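Nsp9 (Porcine coronavirus HKU15, PDB 5YM6) binds nucleic acid, more strongly as a dimer, and is probably a single-stranded RNA-binding component of the viral replication machinery. Local coordinates at residues R7-A12 with I99-E104; T15-D18 with N22-T25; T51-C54 with G59-V62. One frame throughout, in Å; residues are numbered along the deposited sequence.

Interaction 1 of 3, residues R7-A12 with I99-E104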
loop_
_atom_site.group_PDB
_atom_site.type_symbol
_atom_site.label_atom_id
_atom_site.label_comp_id
_atom_site.label_asym_id
_atom_site.label_seq_id
_atom_site.Cartn_x
_atom_site.Cartn_y
_atom_site.Cartn_z
ATOM N N ARG B 7 9.386 0.433 2.518
ATOM C CA ARG B 7 9.363 -0.229 1.229
ATOM C C ARG B 7 9.227 0.828 0.151
ATOM O O ARG B 7 8.614 1.867 0.366
ATOM C CB ARG B 7 8.221 -1.242 1.165
ATOM C CG ARG B 7 8.389 -2.435 2.093
ATOM C CD ARG B 7 7.066 -3.153 2.260
ATOM N NE ARG B 7 7.196 -4.474 2.867
ATOM C CZ ARG B 7 7.313 -4.702 4.172
ATOM N NH1 ARG B 7 7.420 -5.949 4.607
ATOM N NH2 ARG B 7 7.327 -3.695 5.041
ATOM N N ASN B 8 9.815 0.578 -1.010
ATOM C CA ASN B 8 9.669 1.499 -2.113
ATOM C C ASN B 8 9.073 0.788 -3.309
ATOM O O ASN B 8 9.086 -0.444 -3.376
ATOM C CB ASN B 8 11.013 2.126 -2.492
ATOM C CG ASN B 8 11.455 3.194 -1.515
ATOM O OD1 ASN B 8 10.630 3.894 -0.926
ATOM N ND2 ASN B 8 12.763 3.329 -1.338
ATOM N N VAL B 9 8.527 1.571 -4.227
ATOM C CA VAL B 9 8.097 1.057 -5.520
ATOM C C VAL B 9 8.959 1.683 -6.623
ATOM O O VAL B 9 9.128 2.903 -6.672
ATOM C CB VAL B 9 6.596 1.357 -5.799
ATOM C CG1 VAL B 9 6.226 0.980 -7.226
ATOM C CG2 VAL B 9 5.695 0.637 -4.798
ATOM N N PHE B 10 9.517 0.866 -7.510
ATOM C CA PHE B 10 10.121 1.447 -8.697
ATOM C C PHE B 10 9.648 0.660 -9.904
ATOM O O PHE B 10 9.293 -0.514 -9.798
ATOM C CB PHE B 10 11.663 1.504 -8.600
ATOM C CG PHE B 10 12.376 0.253 -9.053
ATOM C CD1 PHE B 10 12.659 -0.769 -8.161
ATOM C CD2 PHE B 10 12.805 0.117 -10.365
ATOM C CE1 PHE B 10 13.321 -1.919 -8.577
ATOM C CE2 PHE B 10 13.475 -1.029 -10.781
ATOM C CZ PHE B 10 13.729 -2.044 -9.889
ATOM N N THR B 11 9.635 1.329 -11.043
ATOM C CA THR B 11 9.071 0.768 -12.257
ATOM C C THR B 11 10.117 0.550 -13.339
ATOM O O THR B 11 11.047 1.342 -13.497
ATOM C CB THR B 11 7.961 1.677 -12.804
ATOM O OG1 THR B 11 8.512 2.957 -13.128
ATOM C CG2 THR B 11 6.868 1.860 -11.766
ATOM N N ALA B 12 9.968 -0.543 -14.076
ATOM C CA ALA B 12 10.787 -0.783 -15.257
ATOM C C ALA B 12 9.942 -1.473 -16.319
ATOM O O ALA B 12 8.761 -1.216 -16.419
ATOM C CB ALA B 12 12.005 -1.608 -14.899
ATOM N N ILE B 99 -1.008 0.072 -5.384
ATOM C CA ILE B 99 -2.208 0.898 -5.540
ATOM C C ILE B 99 -1.947 2.325 -5.055
ATOM O O ILE B 99 -2.381 3.289 -5.690
ATOM C CB ILE B 99 -3.406 0.299 -4.789
ATOM C CG1 ILE B 99 -3.839 -1.004 -5.467
ATOM C CG2 ILE B 99 -4.583 1.267 -4.763
ATOM C CD1 ILE B 99 -4.954 -1.727 -4.752
ATOM N N GLY B 100 -1.228 2.458 -3.943
ATOM C CA GLY B 100 -0.884 3.772 -3.427
ATOM C C GLY B 100 -0.020 4.551 -4.402
ATOM O O GLY B 100 -0.208 5.755 -4.604
ATOM N N HIS B 101 0.929 3.855 -5.016
ATOM C CA HIS B 101 1.863 4.487 -5.934
ATOM C C HIS B 101 1.135 4.990 -7.173
ATOM O O HIS B 101 1.330 6.132 -7.594
ATOM C CB HIS B 101 2.978 3.503 -6.314
ATOM C CG HIS B 101 4.054 4.102 -7.167
ATOM N ND1 HIS B 101 5.194 4.671 -6.633
ATOM C CD2 HIS B 101 4.175 4.206 -8.509
ATOM C CE1 HIS B 101 5.965 5.103 -7.617
ATOM N NE2 HIS B 101 5.367 4.838 -8.764
ATOM N N ILE B 102 0.265 4.152 -7.731
ATOM C CA ILE B 102 -0.485 4.515 -8.922
ATOM C C ILE B 102 -1.442 5.672 -8.619
ATOM O O ILE B 102 -1.654 6.548 -9.455
ATOM C CB ILE B 102 -1.247 3.301 -9.484
ATOM C CG1 ILE B 102 -0.243 2.265 -10.007
ATOM C CG2 ILE B 102 -2.205 3.721 -10.585
ATOM C CD1 ILE B 102 -0.869 1.042 -10.609
ATOM N N SER B 103 -1.983 5.697 -7.405
ATOM C CA SER B 103 -2.845 6.807 -6.994
ATOM C C SER B 103 -2.103 8.151 -6.981
ATOM O O SER B 103 -2.614 9.143 -7.493
ATOM C CB SER B 103 -3.454 6.528 -5.620
ATOM O OG SER B 103 -4.321 5.408 -5.681
ATOM N N GLU B 104 -0.898 8.192 -6.424
ATOM C CA GLU B 104 -0.155 9.450 -6.368
ATOM C C GLU B 104 0.441 9.835 -7.726
ATOM O O GLU B 104 0.792 10.993 -7.959
ATOM C CB GLU B 104 0.945 9.382 -5.310
ATOM C CG GLU B 104 1.538 10.745 -4.972
ATOM C CD GLU B 104 1.624 10.984 -3.476
ATOM O OE1 GLU B 104 1.463 10.004 -2.715
ATOM O OE2 GLU B 104 1.822 12.153 -3.066
#
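Val9 and His101 meet through two first torsions of the same kind: in each, one branch stands opposite the backbone N, with Val9 CG1 at chi1 172° and His101 CG at chi1 -175°. On the strand this lays one methyl over the ring, and on the helix it swings the imidazole out to the strand. CG1 of Val9 lies over one face of the His101 ring, 3.9 Å from its centroid and 12° off the ring normal, a CH-pi contact in which the methyl sits almost centrally above the ring. The branch-point carbon touches as well, Val9 CB lying 3.7 Å from His101 ND1. Farther along the strand, Thr11 CG2 comes obliquely to within 4.5 Å of His101 NE2, a marginal touch at the far end of the imidazole. In fold terms, this is where the C-terminal helix 92-105 of the nsp9 fold lies against the first long strand, 8-18, of the antiparallel sheet. The backbones stay well apart, the closest alpha carbons, Val9 CA and His101 CA, being 7.1 Å from each other, and the imidazole bridges the interval. Met97, one helical turn before His101, also packs on Val9, while Ile99 and Ile102 turn to strand 82-86 and pack on Phe86 and Leu84. The dimer partner lies close by: Ser103 OG is within hydrogen-bonding reach of Arg7 O of the second subunit as well as of Ile99 O in its own helix, and Glu104 packs on His101 of that subunit.

Interaction 2 of 3, residues T15-D18 with N22-T25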
loop_
_atom_site.group_PDB
_atom_site.type_symbol
_atom_site.label_atom_id
_atom_site.label_comp_id
_atom_site.label_asym_id
_atom_site.label_seq_id
_atom_site.Cartn_x
_atom_site.Cartn_y
_atom_site.Cartn_z
ATOM N N THR B 15 8.523 -8.341 -20.348
ATOM C CA THR B 15 7.822 -8.891 -21.493
ATOM C C THR B 15 6.695 -9.772 -20.987
ATOM O O THR B 15 6.914 -10.640 -20.139
ATOM C CB THR B 15 8.770 -9.693 -22.386
ATOM O OG1 THR B 15 9.809 -8.821 -22.856
ATOM C CG2 THR B 15 8.017 -10.291 -23.579
ATOM N N ALA B 16 5.491 -9.529 -21.488
ATOM C CA ALA B 16 4.334 -10.317 -21.121
ATOM C C ALA B 16 3.844 -11.101 -22.330
ATOM O O ALA B 16 4.178 -10.787 -23.479
ATOM C CB ALA B 16 3.225 -9.414 -20.573
ATOM N N GLN B 17 3.036 -12.117 -22.058
ATOM C CA GLN B 17 2.530 -13.018 -23.075
ATOM C C GLN B 17 1.013 -13.023 -22.970
ATOM O O GLN B 17 0.477 -13.081 -21.855
ATOM C CB GLN B 17 3.101 -14.432 -22.866
ATOM C CG GLN B 17 4.631 -14.541 -22.961
ATOM C CD GLN B 17 5.386 -14.039 -21.723
ATOM O OE1 GLN B 17 5.061 -14.387 -20.571
ATOM N NE2 GLN B 17 6.414 -13.233 -21.961
ATOM N N ASP B 18 0.307 -12.945 -24.095
ATOM C CA ASP B 18 -1.150 -13.021 -24.016
ATOM C C ASP B 18 -1.631 -14.455 -24.227
ATOM O O ASP B 18 -0.826 -15.376 -24.341
ATOM C CB ASP B 18 -1.823 -12.054 -25.010
ATOM C CG ASP B 18 -1.523 -12.367 -26.466
ATOM O OD1 ASP B 18 -1.211 -13.527 -26.802
ATOM O OD2 ASP B 18 -1.621 -11.431 -27.279
ATOM N N ASN B 22 1.389 -14.452 -27.779
ATOM C CA ASN B 22 2.078 -13.319 -28.382
ATOM C C ASN B 22 2.613 -12.366 -27.333
ATOM O O ASN B 22 1.937 -12.073 -26.351
ATOM C CB ASN B 22 1.152 -12.582 -29.349
ATOM C CG ASN B 22 0.814 -13.424 -30.563
ATOM O OD1 ASN B 22 1.646 -14.199 -31.027
ATOM N ND2 ASN B 22 -0.414 -13.311 -31.055
ATOM N N GLU B 23 3.823 -11.879 -27.570
ATOM C CA GLU B 23 4.579 -11.105 -26.581
ATOM C C GLU B 23 4.490 -9.601 -26.762
ATOM O O GLU B 23 4.378 -9.114 -27.879
ATOM C CB GLU B 23 6.050 -11.506 -26.631
ATOM C CG GLU B 23 6.306 -12.931 -26.203
ATOM C CD GLU B 23 7.779 -13.193 -26.013
ATOM O OE1 GLU B 23 8.584 -12.493 -26.662
ATOM O OE2 GLU B 23 8.126 -14.086 -25.209
ATOM N N SER B 24 4.563 -8.860 -25.660
ATOM C CA SER B 24 4.610 -7.410 -25.744
ATOM C C SER B 24 5.299 -6.849 -24.509
ATOM O O SER B 24 5.356 -7.508 -23.476
ATOM C CB SER B 24 3.207 -6.823 -25.892
ATOM O OG SER B 24 2.404 -7.148 -24.782
ATOM N N THR B 25 5.841 -5.643 -24.632
ATOM C CA THR B 25 6.534 -5.024 -23.514
ATOM C C THR B 25 5.524 -4.332 -22.608
ATOM O O THR B 25 4.589 -3.678 -23.088
ATOM C CB THR B 25 7.610 -4.016 -23.995
ATOM O OG1 THR B 25 8.072 -3.244 -22.879
ATOM C CG2 THR B 25 7.032 -3.074 -24.987
#
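Asp18 and Asn22 close the turn end of this hairpin with a pair of bonds: Asp18 N donates to Asn22 O at 2.9 Å, and Asn22 N returns to Asp18 OD1 at 2.9 Å, meeting the carboxylate from above its plane. Asp18 CG stands between its own backbone N and carbonyl carbon (chi1 63°), which folds the acid back across the turn; OD2 is held by a salt bridge to Lys46. The tight part continues along the backbone, where the hydrogen-bonded pair Ala16 and Ser24 exchanges two bonds, the straighter being Ala16 N to Ser24 O at 2.8 Å and 172°. The face carrying Thr15, Gln17 and Glu23 is looser. Glu23, exposed to solvent, runs its extended chain past Thr15, with Thr15 CG2 touching Glu23 CD at 3.8 Å. Gln17 lies alongside it, pointing the same way, its amide plane turned 56° from the carboxylate, and Gln17 NE2 stays 3.8 Å from Glu23 OE2. OE1 of the Gln17 amide hydrogen-bonds to Thr51 OG1 on the next strand, while NE2 bonds weakly to Thr15 O. Strand 49-55 thus flanks strand 8-18 across from strand 23-33, and its Leu49 packs on both Ala16 and Ser24.

Interaction 3 of 3, residues T51-C54 with G59-V62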
loop_
_atom_site.group_PDB
_atom_site.type_symbol
_atom_site.label_atom_id
_atom_site.label_comp_id
_atom_site.label_asym_id
_atom_site.label_seq_id
_atom_site.Cartn_x
_atom_site.Cartn_y
_atom_site.Cartn_z
ATOM N N THR B 51 0.474 -14.053 -18.867
ATOM C CA THR B 51 1.671 -14.301 -18.074
ATOM C C THR B 51 2.687 -13.194 -18.260
ATOM O O THR B 51 2.601 -12.400 -19.202
ATOM C CB THR B 51 2.347 -15.664 -18.417
ATOM O OG1 THR B 51 2.822 -15.663 -19.774
ATOM C CG2 THR B 51 1.387 -16.823 -18.208
ATOM N N VAL B 52 3.648 -13.142 -17.350
ATOM C CA VAL B 52 4.743 -12.194 -17.481
ATOM C C VAL B 52 6.037 -12.924 -17.157
ATOM O O VAL B 52 6.084 -13.783 -16.273
ATOM C CB VAL B 52 4.552 -10.961 -16.587
ATOM C CG1 VAL B 52 4.485 -11.359 -15.101
ATOM C CG2 VAL B 52 5.659 -9.950 -16.828
ATOM N N THR B 53 7.070 -12.624 -17.925
ATOM C CA THR B 53 8.360 -13.251 -17.697
ATOM C C THR B 53 9.200 -12.387 -16.783
ATOM O O THR B 53 9.376 -11.196 -17.017
ATOM C CB THR B 53 9.102 -13.500 -19.012
ATOM O OG1 THR B 53 8.374 -14.469 -19.769
ATOM C CG2 THR B 53 10.499 -14.027 -18.736
ATOM N N CYS B 54 9.718 -13.017 -15.741
ATOM C CA CYS B 54 10.485 -12.332 -14.720
ATOM C C CYS B 54 11.892 -12.913 -14.687
ATOM O O CYS B 54 12.098 -14.071 -15.042
ATOM C CB CYS B 54 9.785 -12.477 -13.368
ATOM S SG CYS B 54 10.655 -11.800 -11.972
ATOM N N GLY B 59 16.821 -17.446 -12.033
ATOM C CA GLY B 59 16.901 -17.261 -13.472
ATOM C C GLY B 59 15.592 -16.761 -14.062
ATOM O O GLY B 59 14.891 -15.955 -13.446
ATOM N N LYS B 60 15.262 -17.252 -15.253
ATOM C CA LYS B 60 14.060 -16.833 -15.975
ATOM C C LYS B 60 12.820 -17.607 -15.537
ATOM O O LYS B 60 12.800 -18.840 -15.546
ATOM C CB LYS B 60 14.270 -16.998 -17.478
ATOM C CG LYS B 60 13.155 -16.429 -18.336
ATOM C CD LYS B 60 13.714 -15.522 -19.424
ATOM C CE LYS B 60 13.423 -16.058 -20.827
ATOM N NZ LYS B 60 12.006 -16.494 -21.016
ATOM N N THR B 61 11.777 -16.879 -15.159
ATOM C CA THR B 61 10.563 -17.513 -14.671
ATOM C C THR B 61 9.300 -16.865 -15.228
ATOM O O THR B 61 9.229 -15.647 -15.389
ATOM C CB THR B 61 10.495 -17.480 -13.140
ATOM O OG1 THR B 61 9.200 -17.922 -12.714
ATOM C CG2 THR B 61 10.738 -16.070 -12.628
ATOM N N VAL B 62 8.312 -17.700 -15.513
ATOM C CA VAL B 62 7.034 -17.247 -16.022
ATOM C C VAL B 62 6.021 -17.182 -14.881
ATOM O O VAL B 62 5.791 -18.173 -14.178
ATOM C CB VAL B 62 6.528 -18.172 -17.142
ATOM C CG1 VAL B 62 5.176 -17.715 -17.640
ATOM C CG2 VAL B 62 7.539 -18.202 -18.287
#
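Cys54 and Thr61 form the hydrogen-bonded pair of this antiparallel ladder, and their two backbone bonds are short and nearly straight. Cys54 N reaches Thr61 O at 2.7 Å and 175°. Thr61 N returns to Cys54 O at 2.8 Å and 170°. The accepting carbonyls also draw in alpha-carbon hydrogens, Thr53 CA lying 3.4 Å from Thr61 O. Beside these bonds the Thr61 side chain leans over its partner; its CG2 sits between backbone N and carbonyl carbon, and from there the methyl meets Cys54 O at 3.4 Å and also packs on Cys54 CB. On the other face stand Thr51, Thr53 and Val62. Val62 CG1 wedges against Thr51, whose hydroxyl is held by Gln17 of the adjoining strand, meeting Thr51 CB at 3.6 Å, while Val62 CG2 grazes Thr53 OG1 at 4.1 Å. Toward the turn, Lys60 bends at each torsion beyond chi1 and curls its aliphatic chain round Thr53 CG2, with Lys60 CG at 3.6 Å from that methyl. Gly59 leads into the strand. The N-to-C directions of 51-54 and 60-62 lie 166° apart, close to antiparallel, in a beta hairpin whose second strand, 60-64, is the outermost on this side of the chain's antiparallel nsp9 sheet.

Overall arrangement
Interactions 2 and 3 are both hairpin ladders knit by backbone hydrogen bonds, and they adjoin: strands 8-18 and 49-55 are neighbours, joined where Gln17 meets Thr51 and Thr15 O takes the N-H of Thr53. Interaction 1 uses the opposite end of strand 8-18, about 22 Å from interaction 2, centre to centre, and differs in chemistry, being a small packing of methyl on imidazole. It closes a long loop of chain within which the other two lie in series. Burial differs too: interactions 1 and 3 are surface contacts, whereas 2 is partly buried. Interaction 1 alone borders the second subunit; no other chain of the assembly touches the two hairpins.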